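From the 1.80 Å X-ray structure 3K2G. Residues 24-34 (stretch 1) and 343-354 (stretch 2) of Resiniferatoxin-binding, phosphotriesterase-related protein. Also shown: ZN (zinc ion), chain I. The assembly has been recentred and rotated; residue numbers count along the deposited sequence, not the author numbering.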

# COMPACT_ATOMS: atom_id res chain seq x y z
N PRO B 24 -10.91 -40.86 18.08
CA PRO B 24 -9.60 -40.28 18.41
C PRO B 24 -9.39 -39.06 17.52
O PRO B 24 -9.81 -39.06 16.36
CB PRO B 24 -8.62 -41.42 18.11
CG PRO B 24 -9.38 -42.29 17.12
CD PRO B 24 -10.78 -42.27 17.65
N SER B 25 -8.76 -38.01 18.05
CA SER B 25 -8.56 -36.79 17.27
C SER B 25 -7.81 -37.05 15.97
O SER B 25 -7.96 -36.31 15.00
CB SER B 25 -7.81 -35.73 18.09
OG SER B 25 -6.48 -36.13 18.37
N SER B 26 -7.02 -38.12 15.96
CA SER B 26 -6.25 -38.50 14.79
C SER B 26 -7.15 -39.00 13.66
O SER B 26 -6.73 -39.07 12.51
CB SER B 26 -5.25 -39.60 15.15
OG SER B 26 -5.92 -40.75 15.64
N ALA B 27 -8.39 -39.35 14.01
CA ALA B 27 -9.34 -39.85 13.02
C ALA B 27 -10.17 -38.75 12.36
O ALA B 27 -10.95 -39.01 11.44
CB ALA B 27 -10.27 -40.87 13.67
N LEU B 28 -10.00 -37.51 12.82
CA LEU B 28 -10.75 -36.40 12.25
C LEU B 28 -10.41 -36.25 10.77
O LEU B 28 -11.30 -36.17 9.93
CB LEU B 28 -10.44 -35.10 13.00
CG LEU B 28 -11.37 -33.92 12.68
CD1 LEU B 28 -12.79 -34.25 13.15
CD2 LEU B 28 -10.86 -32.66 13.37
N GLY B 29 -9.12 -36.20 10.46
CA GLY B 29 -8.67 -36.08 9.08
C GLY B 29 -9.04 -34.81 8.34
O GLY B 29 -9.23 -33.75 8.94
N HIS B 30 -9.13 -34.93 7.01
CA HIS B 30 -9.47 -33.82 6.12
C HIS B 30 -10.84 -33.32 6.56
O HIS B 30 -11.85 -34.01 6.41
CB HIS B 30 -9.51 -34.33 4.68
CG HIS B 30 -9.25 -33.27 3.66
ND1 HIS B 30 -10.23 -32.41 3.21
CD2 HIS B 30 -8.12 -32.93 3.00
CE1 HIS B 30 -9.72 -31.58 2.32
NE2 HIS B 30 -8.44 -31.88 2.18
N THR B 31 -10.87 -32.09 7.09
CA THR B 31 -12.10 -31.54 7.64
C THR B 31 -12.54 -30.14 7.23
O THR B 31 -11.72 -29.27 6.94
CB THR B 31 -11.99 -31.54 9.19
OG1 THR B 31 -11.72 -32.87 9.65
CG2 THR B 31 -13.25 -31.00 9.85
N LEU B 32 -13.86 -29.94 7.23
CA LEU B 32 -14.46 -28.64 6.95
C LEU B 32 -14.96 -28.19 8.33
O LEU B 32 -15.89 -28.78 8.88
CB LEU B 32 -15.63 -28.76 5.97
CG LEU B 32 -15.31 -29.00 4.49
CD1 LEU B 32 -16.62 -29.19 3.70
CD2 LEU B 32 -14.55 -27.80 3.94
N MSE B 33 -14.31 -27.17 8.88
CA MSE B 33 -14.63 -26.64 10.20
C MSE B 33 -15.94 -25.88 10.35
O MSE B 33 -16.40 -25.67 11.48
CB MSE B 33 -13.50 -25.73 10.67
CG MSE B 33 -12.25 -26.45 11.15
SE MSE B 33 -12.53 -27.58 12.65
CE MSE B 33 -13.39 -26.29 13.80
N HIS B 34 -16.55 -25.48 9.25
CA HIS B 34 -17.77 -24.69 9.38
C HIS B 34 -18.72 -24.84 8.21
O HIS B 34 -18.59 -24.15 7.19
CB HIS B 34 -17.36 -23.23 9.58
CG HIS B 34 -18.49 -22.33 9.96
ND1 HIS B 34 -18.43 -21.49 11.06
CD2 HIS B 34 -19.69 -22.09 9.37
CE1 HIS B 34 -19.54 -20.78 11.13
NE2 HIS B 34 -20.31 -21.12 10.12
N LEU B 343 -3.55 -26.93 6.88
CA LEU B 343 -4.82 -26.22 6.86
C LEU B 343 -6.06 -27.11 6.97
O LEU B 343 -6.98 -26.78 7.71
CB LEU B 343 -4.92 -25.36 5.59
CG LEU B 343 -3.90 -24.22 5.50
CD1 LEU B 343 -3.93 -23.60 4.12
CD2 LEU B 343 -4.22 -23.19 6.55
N MSE B 344 -6.07 -28.23 6.25
CA MSE B 344 -7.23 -29.12 6.24
C MSE B 344 -7.25 -30.28 7.23
O MSE B 344 -8.29 -30.91 7.41
CB MSE B 344 -7.43 -29.70 4.84
CG MSE B 344 -7.61 -28.64 3.76
SE MSE B 344 -9.02 -27.35 4.13
CE MSE B 344 -10.52 -28.57 3.95
N VAL B 345 -6.11 -30.58 7.85
CA VAL B 345 -6.05 -31.70 8.78
C VAL B 345 -5.46 -31.31 10.13
O VAL B 345 -6.13 -31.40 11.16
CB VAL B 345 -5.20 -32.87 8.21
CG1 VAL B 345 -5.12 -34.00 9.22
CG2 VAL B 345 -5.80 -33.37 6.90
N THR B 346 -4.21 -30.87 10.11
CA THR B 346 -3.54 -30.51 11.35
C THR B 346 -4.23 -29.40 12.14
O THR B 346 -4.47 -29.55 13.34
CB THR B 346 -2.07 -30.10 11.09
OG1 THR B 346 -1.47 -31.03 10.17
CG2 THR B 346 -1.27 -30.13 12.40
N ASN B 347 -4.58 -28.29 11.49
CA ASN B 347 -5.24 -27.22 12.21
C ASN B 347 -6.59 -27.62 12.78
O ASN B 347 -6.89 -27.32 13.93
CB ASN B 347 -5.35 -25.96 11.34
CG ASN B 347 -4.01 -25.27 11.17
OD1 ASN B 347 -3.01 -25.67 11.78
ND2 ASN B 347 -3.98 -24.23 10.35
N PRO B 348 -7.44 -28.30 11.98
CA PRO B 348 -8.73 -28.71 12.53
C PRO B 348 -8.52 -29.56 13.79
O PRO B 348 -9.23 -29.41 14.79
CB PRO B 348 -9.35 -29.50 11.39
CG PRO B 348 -8.90 -28.70 10.19
CD PRO B 348 -7.42 -28.46 10.51
N ARG B 349 -7.55 -30.47 13.73
CA ARG B 349 -7.24 -31.33 14.87
C ARG B 349 -6.79 -30.44 16.04
O ARG B 349 -7.18 -30.67 17.19
CB ARG B 349 -6.14 -32.32 14.51
CG ARG B 349 -5.92 -33.42 15.56
CD ARG B 349 -4.81 -34.36 15.14
NE ARG B 349 -4.58 -35.42 16.13
CZ ARG B 349 -3.61 -36.33 16.04
NH1 ARG B 349 -2.77 -36.31 15.01
NH2 ARG B 349 -3.47 -37.25 16.98
N ARG B 350 -5.98 -29.43 15.74
CA ARG B 350 -5.50 -28.51 16.77
C ARG B 350 -6.66 -27.84 17.49
O ARG B 350 -6.58 -27.54 18.68
CB ARG B 350 -4.60 -27.43 16.16
CG ARG B 350 -3.22 -27.92 15.73
CD ARG B 350 -2.37 -26.76 15.22
NE ARG B 350 -0.96 -27.11 15.16
CZ ARG B 350 -0.26 -27.26 14.03
NH1 ARG B 350 -0.85 -27.08 12.86
NH2 ARG B 350 1.03 -27.58 14.09
N VAL B 351 -7.75 -27.59 16.77
CA VAL B 351 -8.90 -26.96 17.39
C VAL B 351 -9.44 -27.81 18.54
O VAL B 351 -9.79 -27.29 19.60
CB VAL B 351 -10.04 -26.74 16.36
CG1 VAL B 351 -11.29 -26.21 17.08
CG2 VAL B 351 -9.59 -25.77 15.28
N PHE B 352 -9.48 -29.12 18.31
CA PHE B 352 -10.02 -30.06 19.28
C PHE B 352 -8.99 -30.73 20.18
O PHE B 352 -9.36 -31.36 21.17
CB PHE B 352 -10.77 -31.16 18.54
CG PHE B 352 -11.95 -30.67 17.76
CD1 PHE B 352 -13.18 -30.50 18.39
CD2 PHE B 352 -11.85 -30.42 16.40
CE1 PHE B 352 -14.30 -30.07 17.68
CE2 PHE B 352 -12.97 -29.99 15.67
CZ PHE B 352 -14.19 -29.82 16.31
N ASP B 353 -7.71 -30.61 19.85
CA ASP B 353 -6.67 -31.28 20.61
C ASP B 353 -5.51 -30.37 21.00
O ASP B 353 -4.70 -29.99 20.16
CB ASP B 353 -6.13 -32.44 19.77
CG ASP B 353 -5.34 -33.43 20.59
OD1 ASP B 353 -4.57 -32.99 21.47
OD2 ASP B 353 -5.48 -34.64 20.34
N ALA B 354 -5.43 -30.03 22.29
CA ALA B 354 -4.37 -29.16 22.77
C ALA B 354 -2.99 -29.83 22.76
O ALA B 354 -1.98 -29.15 22.89
CB ALA B 354 -4.69 -28.66 24.17
ZN ZN I . -22.39 -20.41 9.67
O HOH W 1 -7.93 -33.35 11.48
O HOH W 2 -22.69 -18.47 9.58

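Stretch 2 is mostly helix, and stretch 1 passes from Ser 25, beside Arg 349, to His 30, beside Val 345, and Met 33 then packs back against Pro 348, Val 351 and Phe 352. Together they bury 707 Å², both sides summed.

Three direct hydrogen bonds cross the contact. Thr 31 N donates to Met 344 O at 2.9 Å. In a regular helix this carbonyl would accept from the N of residue 348, but that is a proline, with no hydrogen to give; the helix is kinked here. His 30 CA also approaches Met 344 O, at 3.4 Å, as a CA-H...O contact. The other two bonds form a relay through Ser 25. Arg 349 NE donates to Ser 25 OG at 3.0 Å, and Ser 25 OG donates to Asp 353 OD2 at 2.7 Å. A small hydroxyl suits this place, since it accepts from one side chain and donates to the next. Arg 349 is fully extended, with chi1 to chi3 all t, and Ser 26 CB lies over one face of its guanidinium.

One water adds a bridge. Water 1 donates to Gly 29 O at 2.9 Å and to Val 345 O at 2.7 Å. Gly 29 has a positive phi, which favours glycine. Gly 29 O also accepts from Thr 31 OG1 at 2.7 Å, within stretch 1.

The apolar contacts are buried. Leu 28 CD2 lies 4.0 Å from Pro 348 CB and 3.9 Å from Phe 352 CD2. Selenomethionine Met 33 points toward the helix, its SE 3.9 Å from both Pro 348 CB and Phe 352 CE2. Met 33 CE reaches Val 351 CG1 at 3.9 Å. The long, flexible chain, with all three chi angles m, can thus touch three helix residues.

Selenomethionine Met 344 packs against His 30. Met 344 CB sits over one face of the His 30 ring, 3.8 Å from the ring centroid, in a CH-pi contact. Met 344 CE lies 4.1 Å from Leu 32 CD2.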